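Local coordinates for INSIG protein homolog (Mycobacterium vanbaalenii PYR-1, PDB 4XU6), which binds diacylglycerol as a membrane-embedded homotrimer of the INSIG family, built around six transmembrane helices in each subunit, at residues Ala19-His24 against Phe41-Pro46; Val27-Thr32 against Thr92-His97; Ala55-Leu60 against Val173-Leu178; His66-Arg71 against Asp121-Ala126. All coordinates share one frame; numbering follows the deposited sequence.

Contact 1 (Ala19-His24 against Phe41-Pro46)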
loop_
_atom_site.group_PDB
_atom_site.type_symbol
_atom_site.label_atom_id
_atom_site.label_comp_id
_atom_site.label_asym_id
_atom_site.label_seq_id
_atom_site.Cartn_x
_atom_site.Cartn_y
_atom_site.Cartn_z
ATOM N N ALA A 19 -13.563 -9.399 -10.569
ATOM C CA ALA A 19 -12.845 -10.027 -11.678
ATOM C C ALA A 19 -12.909 -9.199 -12.958
ATOM O O ALA A 19 -11.906 -9.059 -13.661
ATOM C CB ALA A 19 -13.371 -11.442 -11.945
ATOM N N LEU A 20 -14.090 -8.667 -13.273
ATOM C CA LEU A 20 -14.257 -7.860 -14.488
ATOM C C LEU A 20 -13.408 -6.588 -14.429
ATOM O O LEU A 20 -12.842 -6.160 -15.433
ATOM C CB LEU A 20 -15.728 -7.495 -14.694
ATOM C CG LEU A 20 -16.642 -8.646 -15.125
ATOM C CD1 LEU A 20 -18.104 -8.229 -15.106
ATOM C CD2 LEU A 20 -16.227 -9.154 -16.509
ATOM N N ILE A 21 -13.316 -5.987 -13.248
ATOM C CA ILE A 21 -12.512 -4.774 -13.096
ATOM C C ILE A 21 -11.030 -5.101 -13.270
ATOM O O ILE A 21 -10.310 -4.409 -13.995
ATOM C CB ILE A 21 -12.748 -4.108 -11.721
ATOM C CG1 ILE A 21 -14.173 -3.551 -11.634
ATOM C CG2 ILE A 21 -11.721 -2.983 -11.471
ATOM C CD1 ILE A 21 -14.618 -3.222 -10.191
ATOM N N GLY A 22 -10.577 -6.156 -12.600
ATOM C CA GLY A 22 -9.188 -6.562 -12.698
ATOM C C GLY A 22 -8.832 -7.044 -14.095
ATOM O O GLY A 22 -7.763 -6.733 -14.623
ATOM N N ASP A 23 -9.726 -7.809 -14.711
ATOM C CA ASP A 23 -9.433 -8.323 -16.048
ATOM C C ASP A 23 -9.465 -7.208 -17.093
ATOM O O ASP A 23 -8.634 -7.182 -17.989
ATOM C CB ASP A 23 -10.399 -9.439 -16.422
ATOM C CG ASP A 23 -9.858 -10.343 -17.523
ATOM O OD1 ASP A 23 -8.648 -10.667 -17.516
ATOM O OD2 ASP A 23 -10.661 -10.740 -18.397
ATOM N N HIS A 24 -10.404 -6.273 -16.974
ATOM C CA HIS A 24 -10.360 -5.111 -17.855
ATOM C C HIS A 24 -9.019 -4.386 -17.716
ATOM O O HIS A 24 -8.420 -3.973 -18.707
ATOM C CB HIS A 24 -11.480 -4.118 -17.554
ATOM C CG HIS A 24 -11.268 -2.793 -18.220
ATOM N ND1 HIS A 24 -11.477 -2.601 -19.568
ATOM C CD2 HIS A 24 -10.794 -1.617 -17.740
ATOM C CE1 HIS A 24 -11.175 -1.353 -19.887
ATOM N NE2 HIS A 24 -10.752 -0.736 -18.798
ATOM N N PHE A 41 -18.510 -11.541 -25.176
ATOM C CA PHE A 41 -17.723 -10.873 -24.142
ATOM C C PHE A 41 -18.610 -10.035 -23.234
ATOM O O PHE A 41 -19.662 -9.544 -23.657
ATOM C CB PHE A 41 -16.631 -9.989 -24.774
ATOM C CG PHE A 41 -15.354 -10.727 -25.074
ATOM C CD1 PHE A 41 -15.360 -11.805 -25.952
ATOM C CD2 PHE A 41 -14.148 -10.351 -24.475
ATOM C CE1 PHE A 41 -14.200 -12.499 -26.240
ATOM C CE2 PHE A 41 -12.977 -11.048 -24.749
ATOM C CZ PHE A 41 -13.002 -12.123 -25.643
ATOM N N VAL A 42 -18.190 -9.888 -21.981
ATOM C CA VAL A 42 -18.821 -8.968 -21.048
ATOM C C VAL A 42 -17.729 -7.969 -20.699
ATOM O O VAL A 42 -16.706 -8.350 -20.123
ATOM C CB VAL A 42 -19.300 -9.685 -19.763
ATOM C CG1 VAL A 42 -19.891 -8.687 -18.770
ATOM C CG2 VAL A 42 -20.333 -10.762 -20.096
ATOM N N TRP A 43 -17.926 -6.706 -21.071
ATOM C CA TRP A 43 -16.849 -5.718 -20.986
ATOM C C TRP A 43 -15.623 -6.241 -21.755
ATOM O O TRP A 43 -15.726 -6.540 -22.948
ATOM C CB TRP A 43 -16.516 -5.405 -19.516
ATOM C CG TRP A 43 -15.835 -4.078 -19.291
ATOM C CD1 TRP A 43 -15.476 -3.165 -20.241
ATOM C CD2 TRP A 43 -15.439 -3.519 -18.027
ATOM N NE1 TRP A 43 -14.882 -2.073 -19.646
ATOM C CE2 TRP A 43 -14.848 -2.264 -18.289
ATOM C CE3 TRP A 43 -15.532 -3.956 -16.700
ATOM C CZ2 TRP A 43 -14.346 -1.441 -17.274
ATOM C CZ3 TRP A 43 -15.030 -3.137 -15.687
ATOM C CH2 TRP A 43 -14.443 -1.897 -15.985
ATOM N N SER A 44 -14.479 -6.389 -21.085
ATOM C CA SER A 44 -13.266 -6.842 -21.773
ATOM C C SER A 44 -13.023 -8.350 -21.681
ATOM O O SER A 44 -12.005 -8.843 -22.172
ATOM C CB SER A 44 -12.030 -6.111 -21.230
ATOM O OG SER A 44 -12.179 -4.705 -21.311
ATOM N N SER A 45 -13.954 -9.076 -21.064
ATOM C CA SER A 45 -13.741 -10.486 -20.724
ATOM C C SER A 45 -14.729 -11.415 -21.422
ATOM O O SER A 45 -15.900 -11.073 -21.564
ATOM C CB SER A 45 -13.925 -10.700 -19.213
ATOM O OG SER A 45 -13.100 -9.834 -18.460
ATOM N N PRO A 46 -14.262 -12.613 -21.809
ATOM C CA PRO A 46 -15.182 -13.675 -22.231
ATOM C C PRO A 46 -16.182 -13.907 -21.119
ATOM O O PRO A 46 -15.796 -13.850 -19.936
ATOM C CB PRO A 46 -14.277 -14.906 -22.357
ATOM C CG PRO A 46 -12.893 -14.372 -22.545
ATOM C CD PRO A 46 -12.867 -13.077 -21.748
HETATM O O HOH W 1 -13.623 -6.961 -18.186
#
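Trp-43 and His-24 form the aromatic half of this contact as an offset stack, their planes 11° apart and the imidazole centroid 4.4 Å from that of the indole six-membered ring. CZ2 of Trp-43 lies over the His-24 face toward its rim, and CB of His-24 makes a CH-pi contact almost above the centre of the benzo ring. The long indole also reaches Leu-20 and Ile-21, the CZ3 corner lying 4.2 Å from Ile-21 CG1.

Two adjacent serines carry the direct hydrogen bonds. At the imidazole edge, Ser-44 OG meets His-24 ND1 in the ring plane at 2.8 Å, a nearly straight bond (171°) that fixes the ring rotation. Ser-45 OG donates to Asp-23 OD2 at 2.6 Å, which accepts with its anti lone pair; Tyr-34 OH bonds to the same oxygen, so OD2 of this buried residue is held by two bonds. A water donates to Leu-20 O and Ser-45 OG and accepts from Ser-44 N.

Apolar packing completes the contact: Leu-20 sets CD1 4.1 Å from Val-42 CG1. Val-102 of the second subunit packs on Ile-21, His-24 and Trp-43.

Short serines suit the close approach to the helix, whereas Trp-43 spans a wider surface. It does so from a positive phi of 55°, a conformation adopted more readily by glycine. Strands 41-42 and 45-46, joined by two backbone bonds between Val-42 and Ser-45, make a beta-hairpin whose two-residue loop, Trp-43 and Ser-44, forms a type II' turn, docked on the C-terminal part of transmembrane helix 5-29.

Contact 2 (Val27-Thr32 against Thr92-His97)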
loop_
_atom_site.group_PDB
_atom_site.type_symbol
_atom_site.label_atom_id
_atom_site.label_comp_id
_atom_site.label_asym_id
_atom_site.label_seq_id
_atom_site.Cartn_x
_atom_site.Cartn_y
_atom_site.Cartn_z
ATOM N N VAL A 27 -6.354 -6.294 -19.595
ATOM C CA VAL A 27 -6.514 -6.185 -21.050
ATOM C C VAL A 27 -6.102 -4.804 -21.567
ATOM O O VAL A 27 -5.322 -4.703 -22.527
ATOM C CB VAL A 27 -7.945 -6.541 -21.501
ATOM C CG1 VAL A 27 -8.170 -6.166 -22.979
ATOM C CG2 VAL A 27 -8.210 -8.036 -21.284
ATOM N N VAL A 28 -6.590 -3.749 -20.918
ATOM C CA VAL A 28 -6.348 -2.387 -21.394
ATOM C C VAL A 28 -4.885 -1.963 -21.244
ATOM O O VAL A 28 -4.404 -1.102 -21.975
ATOM C CB VAL A 28 -7.297 -1.348 -20.721
ATOM C CG1 VAL A 28 -6.876 -1.079 -19.266
ATOM C CG2 VAL A 28 -7.315 -0.055 -21.521
ATOM N N THR A 29 -4.157 -2.581 -20.317
ATOM C CA THR A 29 -2.743 -2.259 -20.162
ATOM C C THR A 29 -1.872 -3.190 -20.995
ATOM O O THR A 29 -0.661 -2.996 -21.074
ATOM C CB THR A 29 -2.268 -2.393 -18.698
ATOM O OG1 THR A 29 -2.556 -3.715 -18.235
ATOM C CG2 THR A 29 -2.949 -1.378 -17.803
ATOM N N GLY A 30 -2.475 -4.216 -21.590
ATOM C CA GLY A 30 -1.709 -5.171 -22.379
ATOM C C GLY A 30 -1.016 -6.252 -21.561
ATOM O O GLY A 30 -0.116 -6.941 -22.054
ATOM N N THR A 31 -1.422 -6.402 -20.304
ATOM C CA THR A 31 -0.880 -7.472 -19.463
ATOM C C THR A 31 -1.278 -8.818 -20.063
ATOM O O THR A 31 -0.485 -9.761 -20.083
ATOM C CB THR A 31 -1.422 -7.386 -18.013
ATOM O OG1 THR A 31 -1.094 -6.109 -17.446
ATOM C CG2 THR A 31 -0.836 -8.507 -17.132
ATOM N N THR A 32 -2.523 -8.901 -20.528
ATOM C CA THR A 32 -3.020 -10.101 -21.193
ATOM C C THR A 32 -3.717 -9.700 -22.481
ATOM O O THR A 32 -4.073 -8.525 -22.666
ATOM C CB THR A 32 -4.042 -10.878 -20.329
ATOM O OG1 THR A 32 -5.151 -10.023 -19.993
ATOM C CG2 THR A 32 -3.396 -11.414 -19.044
ATOM N N THR A 92 -2.927 -3.204 -9.492
ATOM C CA THR A 92 -1.512 -2.827 -9.443
ATOM C C THR A 92 -0.686 -3.709 -10.377
ATOM O O THR A 92 0.246 -3.230 -11.027
ATOM C CB THR A 92 -0.937 -2.905 -8.004
ATOM O OG1 THR A 92 -1.596 -1.944 -7.170
ATOM C CG2 THR A 92 0.573 -2.616 -7.999
ATOM N N THR A 93 -1.025 -4.993 -10.453
ATOM C CA THR A 93 -0.278 -5.879 -11.347
ATOM C C THR A 93 -0.424 -5.432 -12.793
ATOM O O THR A 93 0.493 -5.588 -13.576
ATOM C CB THR A 93 -0.667 -7.371 -11.217
ATOM O OG1 THR A 93 -2.032 -7.565 -11.602
ATOM C CG2 THR A 93 -0.448 -7.863 -9.789
ATOM N N ALA A 94 -1.571 -4.856 -13.134
ATOM C CA ALA A 94 -1.759 -4.313 -14.478
ATOM C C ALA A 94 -0.829 -3.117 -14.710
ATOM O O ALA A 94 -0.245 -2.955 -15.789
ATOM C CB ALA A 94 -3.216 -3.911 -14.678
ATOM N N LEU A 95 -0.679 -2.281 -13.689
ATOM C CA LEU A 95 0.169 -1.094 -13.813
ATOM C C LEU A 95 1.657 -1.428 -13.904
ATOM O O LEU A 95 2.403 -0.722 -14.569
ATOM C CB LEU A 95 -0.058 -0.144 -12.635
ATOM C CG LEU A 95 -1.490 0.353 -12.429
ATOM C CD1 LEU A 95 -1.580 1.278 -11.216
ATOM C CD2 LEU A 95 -2.002 1.047 -13.669
ATOM N N VAL A 96 2.093 -2.492 -13.235
ATOM C CA VAL A 96 3.529 -2.743 -13.129
ATOM C C VAL A 96 4.011 -3.957 -13.918
ATOM O O VAL A 96 5.179 -4.321 -13.831
ATOM C CB VAL A 96 3.982 -2.875 -11.637
ATOM C CG1 VAL A 96 3.578 -1.632 -10.845
ATOM C CG2 VAL A 96 3.397 -4.145 -10.984
ATOM N N HIS A 97 3.124 -4.579 -14.697
ATOM C CA HIS A 97 3.456 -5.851 -15.353
ATOM C C HIS A 97 4.691 -5.813 -16.266
ATOM O O HIS A 97 5.334 -6.844 -16.467
ATOM C CB HIS A 97 2.269 -6.383 -16.167
ATOM C CG HIS A 97 2.080 -5.674 -17.470
ATOM N ND1 HIS A 97 1.333 -4.521 -17.587
ATOM C CD2 HIS A 97 2.560 -5.940 -18.711
ATOM C CE1 HIS A 97 1.358 -4.110 -18.845
ATOM N NE2 HIS A 97 2.093 -4.954 -19.546
HETATM O O HOH W 2 2.333 -3.600 -22.210
#
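Thr-31 lies across one face of the His-97 imidazole, its CA 3.8 Å from the ring centroid and only 8° off the normal, a CH-pi contact. The two side chains slide past each other in opposite directions, and Thr-31 OG1 comes over the same ring at 2.9 Å from His-97 ND1. The ring is held flat against the threonine by its own segment: His-97 ND1 donates to Ala-94 O at 2.9 Å, with that oxygen essentially in the ring plane. With CG between the backbone N and carbonyl carbon (chi1 77°), the ring starts on the side of Ala-94 O.

Thr-29 packs with OG1 3.6 Å from Ala-94 CB, a methyl small enough to let the end of helix 5-29 come close. Its hydroxyl is bonded chiefly to Ser-25 O and accepts from Thr-31 OG1 at 2.9 Å, so the polar ends of both threonines have partners. A water bridges Thr-29 O and His-97 NE2, lying at the imidazole edge, and His-151 meets the ring edge-to-face.

Gly-30 has a phi of 82°, where a CB would clash with the preceding carbonyl oxygen, and it ends helix 5-29 in a Schellman motif. The reversal carries Thr-31 onto His-97 beside the diacylglycerol site: Thr-93 OG1, bonded also to Tyr-90 O, bonds to His-26 NE2, and Tyr-150 stands close to Thr-31, consistent with a second shell around the lipid-binding His-26 and Tyr-150.

Contact 3 (Ala55-Leu60 against Val173-Leu178)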
loop_
_atom_site.group_PDB
_atom_site.type_symbol
_atom_site.label_atom_id
_atom_site.label_comp_id
_atom_site.label_asym_id
_atom_site.label_seq_id
_atom_site.Cartn_x
_atom_site.Cartn_y
_atom_site.Cartn_z
ATOM N N ALA A 55 -17.570 -18.184 -9.238
ATOM C CA ALA A 55 -17.794 -19.529 -8.703
ATOM C C ALA A 55 -16.689 -19.921 -7.716
ATOM O O ALA A 55 -16.947 -20.558 -6.686
ATOM C CB ALA A 55 -17.878 -20.534 -9.840
ATOM N N ALA A 56 -15.460 -19.544 -8.041
ATOM C CA ALA A 56 -14.331 -19.782 -7.149
ATOM C C ALA A 56 -14.482 -19.037 -5.825
ATOM O O ALA A 56 -14.113 -19.561 -4.776
ATOM C CB ALA A 56 -13.032 -19.399 -7.827
ATOM N N THR A 57 -15.008 -17.812 -5.876
ATOM C CA THR A 57 -15.232 -17.015 -4.669
ATOM C C THR A 57 -16.220 -17.705 -3.720
ATOM O O THR A 57 -15.972 -17.854 -2.511
ATOM C CB THR A 57 -15.775 -15.612 -5.021
ATOM O OG1 THR A 57 -14.889 -14.971 -5.954
ATOM C CG2 THR A 57 -15.912 -14.764 -3.749
ATOM N N ALA A 58 -17.351 -18.133 -4.270
ATOM C CA ALA A 58 -18.356 -18.801 -3.448
ATOM C C ALA A 58 -17.825 -20.145 -2.948
ATOM O O ALA A 58 -18.113 -20.547 -1.821
ATOM C CB ALA A 58 -19.658 -18.986 -4.229
ATOM N N SER A 59 -17.061 -20.836 -3.787
ATOM C CA SER A 59 -16.534 -22.157 -3.441
ATOM C C SER A 59 -15.502 -22.116 -2.313
ATOM O O SER A 59 -15.493 -22.984 -1.440
ATOM C CB SER A 59 -15.926 -22.833 -4.675
ATOM O OG SER A 59 -16.928 -23.137 -5.630
ATOM N N LEU A 60 -14.619 -21.123 -2.355
ATOM C CA LEU A 60 -13.579 -20.972 -1.342
ATOM C C LEU A 60 -14.189 -20.519 -0.022
ATOM O O LEU A 60 -13.740 -20.915 1.062
ATOM C CB LEU A 60 -12.506 -19.980 -1.825
ATOM C CG LEU A 60 -11.611 -20.495 -2.954
ATOM C CD1 LEU A 60 -10.909 -19.351 -3.713
ATOM C CD2 LEU A 60 -10.578 -21.470 -2.414
ATOM N N VAL A 173 -7.561 -16.186 0.773
ATOM C CA VAL A 173 -7.664 -15.707 2.150
ATOM C C VAL A 173 -8.919 -14.847 2.360
ATOM O O VAL A 173 -9.648 -14.998 3.352
ATOM C CB VAL A 173 -6.416 -14.887 2.544
ATOM C CG1 VAL A 173 -6.626 -14.197 3.895
ATOM C CG2 VAL A 173 -5.185 -15.779 2.577
ATOM N N VAL A 174 -9.168 -13.940 1.423
ATOM C CA VAL A 174 -10.302 -13.037 1.558
ATOM C C VAL A 174 -11.642 -13.751 1.291
ATOM O O VAL A 174 -12.630 -13.472 1.958
ATOM C CB VAL A 174 -10.112 -11.761 0.697
ATOM C CG1 VAL A 174 -11.376 -10.915 0.687
ATOM C CG2 VAL A 174 -8.917 -10.955 1.244
ATOM N N ALA A 175 -11.666 -14.681 0.335
ATOM C CA ALA A 175 -12.884 -15.453 0.064
ATOM C C ALA A 175 -13.277 -16.263 1.290
ATOM O O ALA A 175 -14.458 -16.375 1.622
ATOM C CB ALA A 175 -12.672 -16.379 -1.141
ATOM N N ALA A 176 -12.275 -16.825 1.960
ATOM C CA ALA A 176 -12.488 -17.587 3.188
ATOM C C ALA A 176 -13.100 -16.684 4.245
ATOM O O ALA A 176 -14.029 -17.072 4.947
ATOM C CB ALA A 176 -11.159 -18.166 3.689
ATOM N N LEU A 177 -12.564 -15.470 4.362
ATOM C CA LEU A 177 -13.080 -14.501 5.320
ATOM C C LEU A 177 -14.525 -14.129 4.992
ATOM O O LEU A 177 -15.346 -13.932 5.902
ATOM C CB LEU A 177 -12.196 -13.249 5.331
ATOM C CG LEU A 177 -12.615 -12.056 6.187
ATOM C CD1 LEU A 177 -12.229 -12.313 7.605
ATOM C CD2 LEU A 177 -11.927 -10.799 5.682
ATOM N N LEU A 178 -14.839 -14.033 3.702
ATOM C CA LEU A 178 -16.211 -13.730 3.292
ATOM C C LEU A 178 -17.178 -14.846 3.707
ATOM O O LEU A 178 -18.312 -14.572 4.077
ATOM C CB LEU A 178 -16.295 -13.503 1.783
ATOM C CG LEU A 178 -15.648 -12.209 1.293
ATOM C CD1 LEU A 178 -15.588 -12.164 -0.232
ATOM C CD2 LEU A 178 -16.435 -11.032 1.839
#
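The short helical segments 55-60 and 173-178 cross at -61°, with axes 8.2 Å apart at their closest and the CA atoms of Thr-57 and Ala-175 separated by 5.5 Å. Such an approach needs small residues, and Ala-175 supplies one: its CB points at the other helix and rests against Leu-60 CB at 3.7 Å and Thr-57 O at 3.9 Å, residues one turn apart. The contact is thus made by a methyl against backbone and beta carbons, while the leucine branches reach elsewhere. Leu-60 touches with CB; its chi1 of -71° puts CG beside its own backbone N.

At one end Thr-57 offers its methyl, CG2 lying 4.4 Å from Leu-178 CD1, and its hydroxyl is spent within its own helix on Val-53 O. At the other end Leu-60 O comes 4.1 Å from Ala-176 CA. No hydrogen bond crosses the interface, as expected where polar side chains satisfy themselves locally. Ser-59 does likewise on the far side of its helix: OG donates to Ala-55 O at 2.8 Å, and OG and Ser-59 N reach that oxygen from opposite faces of its carbonyl plane.

Phe-171, one turn earlier on helix 164-184, packs on Ala-56, Thr-57 and Leu-60 and extends the interface. One tridecanoic acid touches Ala-56 and Ser-59, and another touches Val-174. Beyond, Val-174 packs on Val-83 and Val-86 of helix 76-96, and Val-173 on Trp-116 of helix 101-119, placing the crossing within the transmembrane bundle.

Contact 4 (His66-Arg71 against Asp121-Ala126)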
loop_
_atom_site.group_PDB
_atom_site.type_symbol
_atom_site.label_atom_id
_atom_site.label_comp_id
_atom_site.label_asym_id
_atom_site.label_seq_id
_atom_site.Cartn_x
_atom_site.Cartn_y
_atom_site.Cartn_z
ATOM N N HIS A 66 -15.977 -25.516 6.079
ATOM C CA HIS A 66 -15.775 -26.934 6.362
ATOM C C HIS A 66 -14.445 -27.166 7.078
ATOM O O HIS A 66 -14.097 -28.302 7.419
ATOM C CB HIS A 66 -15.848 -27.755 5.070
ATOM C CG HIS A 66 -17.223 -27.821 4.481
ATOM N ND1 HIS A 66 -18.100 -28.848 4.755
ATOM C CD2 HIS A 66 -17.877 -26.980 3.646
ATOM C CE1 HIS A 66 -19.237 -28.640 4.113
ATOM N NE2 HIS A 66 -19.127 -27.513 3.432
ATOM N N LEU A 67 -13.706 -26.083 7.309
ATOM C CA LEU A 67 -12.414 -26.164 7.983
ATOM C C LEU A 67 -12.604 -25.750 9.441
ATOM O O LEU A 67 -13.614 -25.121 9.774
ATOM C CB LEU A 67 -11.376 -25.284 7.263
ATOM C CG LEU A 67 -11.111 -25.633 5.793
ATOM C CD1 LEU A 67 -10.166 -24.638 5.150
ATOM C CD2 LEU A 67 -10.555 -27.048 5.647
ATOM N N PRO A 68 -11.651 -26.119 10.324
ATOM C CA PRO A 68 -11.889 -25.926 11.760
ATOM C C PRO A 68 -12.176 -24.478 12.172
ATOM O O PRO A 68 -11.589 -23.539 11.618
ATOM C CB PRO A 68 -10.573 -26.393 12.400
ATOM C CG PRO A 68 -9.983 -27.351 11.411
ATOM C CD PRO A 68 -10.351 -26.775 10.068
ATOM N N ALA A 69 -13.104 -24.331 13.113
ATOM C CA ALA A 69 -13.350 -23.091 13.849
ATOM C C ALA A 69 -13.497 -21.800 13.034
ATOM O O ALA A 69 -12.692 -20.884 13.207
ATOM C CB ALA A 69 -12.270 -22.906 14.900
ATOM N N PRO A 70 -14.531 -21.712 12.174
ATOM C CA PRO A 70 -14.782 -20.434 11.497
ATOM C C PRO A 70 -14.950 -19.349 12.539
ATOM O O PRO A 70 -15.608 -19.584 13.557
ATOM C CB PRO A 70 -16.111 -20.671 10.778
ATOM C CG PRO A 70 -16.166 -22.163 10.568
ATOM C CD PRO A 70 -15.528 -22.736 11.804
ATOM N N ARG A 71 -14.348 -18.188 12.302
ATOM C CA ARG A 71 -14.329 -17.137 13.306
ATOM C C ARG A 71 -15.660 -16.412 13.342
ATOM O O ARG A 71 -16.176 -15.992 12.308
ATOM C CB ARG A 71 -13.191 -16.156 13.015
ATOM C CG ARG A 71 -11.814 -16.778 13.145
ATOM C CD ARG A 71 -10.742 -15.846 12.587
ATOM N NE ARG A 71 -10.901 -15.657 11.147
ATOM C CZ ARG A 71 -10.145 -14.842 10.417
ATOM N NH1 ARG A 71 -9.181 -14.131 10.996
ATOM N NH2 ARG A 71 -10.357 -14.737 9.115
ATOM N N ASP A 121 -6.502 -16.319 8.980
ATOM C CA ASP A 121 -6.097 -17.275 10.004
ATOM C C ASP A 121 -5.493 -18.501 9.324
ATOM O O ASP A 121 -5.251 -18.478 8.117
ATOM C CB ASP A 121 -7.265 -17.629 10.936
ATOM C CG ASP A 121 -8.461 -18.239 10.204
ATOM O OD1 ASP A 121 -8.452 -18.330 8.960
ATOM O OD2 ASP A 121 -9.434 -18.620 10.885
ATOM N N GLY A 122 -5.233 -19.561 10.085
ATOM C CA GLY A 122 -4.653 -20.767 9.508
ATOM C C GLY A 122 -5.481 -21.385 8.386
ATOM O O GLY A 122 -4.980 -21.597 7.299
ATOM N N PRO A 123 -6.759 -21.697 8.658
ATOM C CA PRO A 123 -7.612 -22.234 7.590
ATOM C C PRO A 123 -7.736 -21.293 6.383
ATOM O O PRO A 123 -7.831 -21.777 5.260
ATOM C CB PRO A 123 -8.963 -22.390 8.278
ATOM C CG PRO A 123 -8.579 -22.716 9.719
ATOM C CD PRO A 123 -7.390 -21.821 9.984
ATOM N N GLY A 124 -7.737 -19.982 6.616
ATOM C CA GLY A 124 -7.756 -19.016 5.524
ATOM C C GLY A 124 -6.532 -19.129 4.634
ATOM O O GLY A 124 -6.623 -19.039 3.408
ATOM N N ALA A 125 -5.371 -19.330 5.245
ATOM C CA ALA A 125 -4.160 -19.555 4.474
ATOM C C ALA A 125 -4.257 -20.862 3.687
ATOM O O ALA A 125 -3.741 -20.960 2.582
ATOM C CB ALA A 125 -2.939 -19.558 5.374
ATOM N N ALA A 126 -4.912 -21.867 4.266
ATOM C CA ALA A 126 -5.077 -23.151 3.586
ATOM C C ALA A 126 -5.889 -22.971 2.301
ATOM O O ALA A 126 -5.518 -23.472 1.243
ATOM C CB ALA A 126 -5.747 -24.172 4.518
#
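Arg-71 and Asp-121 reach toward each other tip to tip, their guanidinium and carboxylate planes stacked 21° apart. Asp-121 OD2 lies over the guanidinium face, 3.3 Å from Arg-71 NE, and no N-H points at it: the salt bridge rests on charge alone. A bend at chi3 (-65°) sets NE beside that oxygen. The rest of the contact is largely apolar. Leu-67 CB meets Pro-123 CB at 3.9 Å. Leu-67 CD1 lies near Pro-123 O, and Pro-68 O is 3.7 Å from Pro-123 CG.

What positions the acid is helix 122-144, for which Asp-121 is the N-cap: OD1 accepts from Gly-124 N at 3.0 Å. Proline is tolerated in the first turn, where backbone nitrogens have no i-4 carbonyl within the helix to bond to, so its missing N-H costs nothing. Arg-71 NH2 forms a salt bridge with Glu-180 and a hydrogen bond to Leu-119 O. Asp-121 OD2 pairs more strongly with Arg-64, which also bonds to Pro-68 O and Ala-69 O, so one arginine joins the loop 66-71 to Asp-121.

Asp-121 is thus paired with two arginines and caps a helix N terminus, surroundings that would favour its ionised form. Its stacked pairing leaves the N-H groups of Arg-71 directed to other acceptors.

How the contacts relate
From the N terminus, contact 1 is the first to close, folding the hairpin back on helix 5-29. Contact 2 opens on the same helix before that hairpin is reached and closes much later, at the end of helix 76-96, so it crosses contact 1; the two touch through Val-27 and Ser-44. Contact 3 opens on helix 48-64 and closes on helix 164-184, crossing contact 2. Contact 4, from the loop after helix 48-64 to the start of helix 122-144, lies wholly within the span of contact 3 and also crosses contact 2. Contacts 3 and 4 touch, Leu-177 against Arg-71, across the chain's centre from contact 2, whose centre is about 32 Å from that of contact 4.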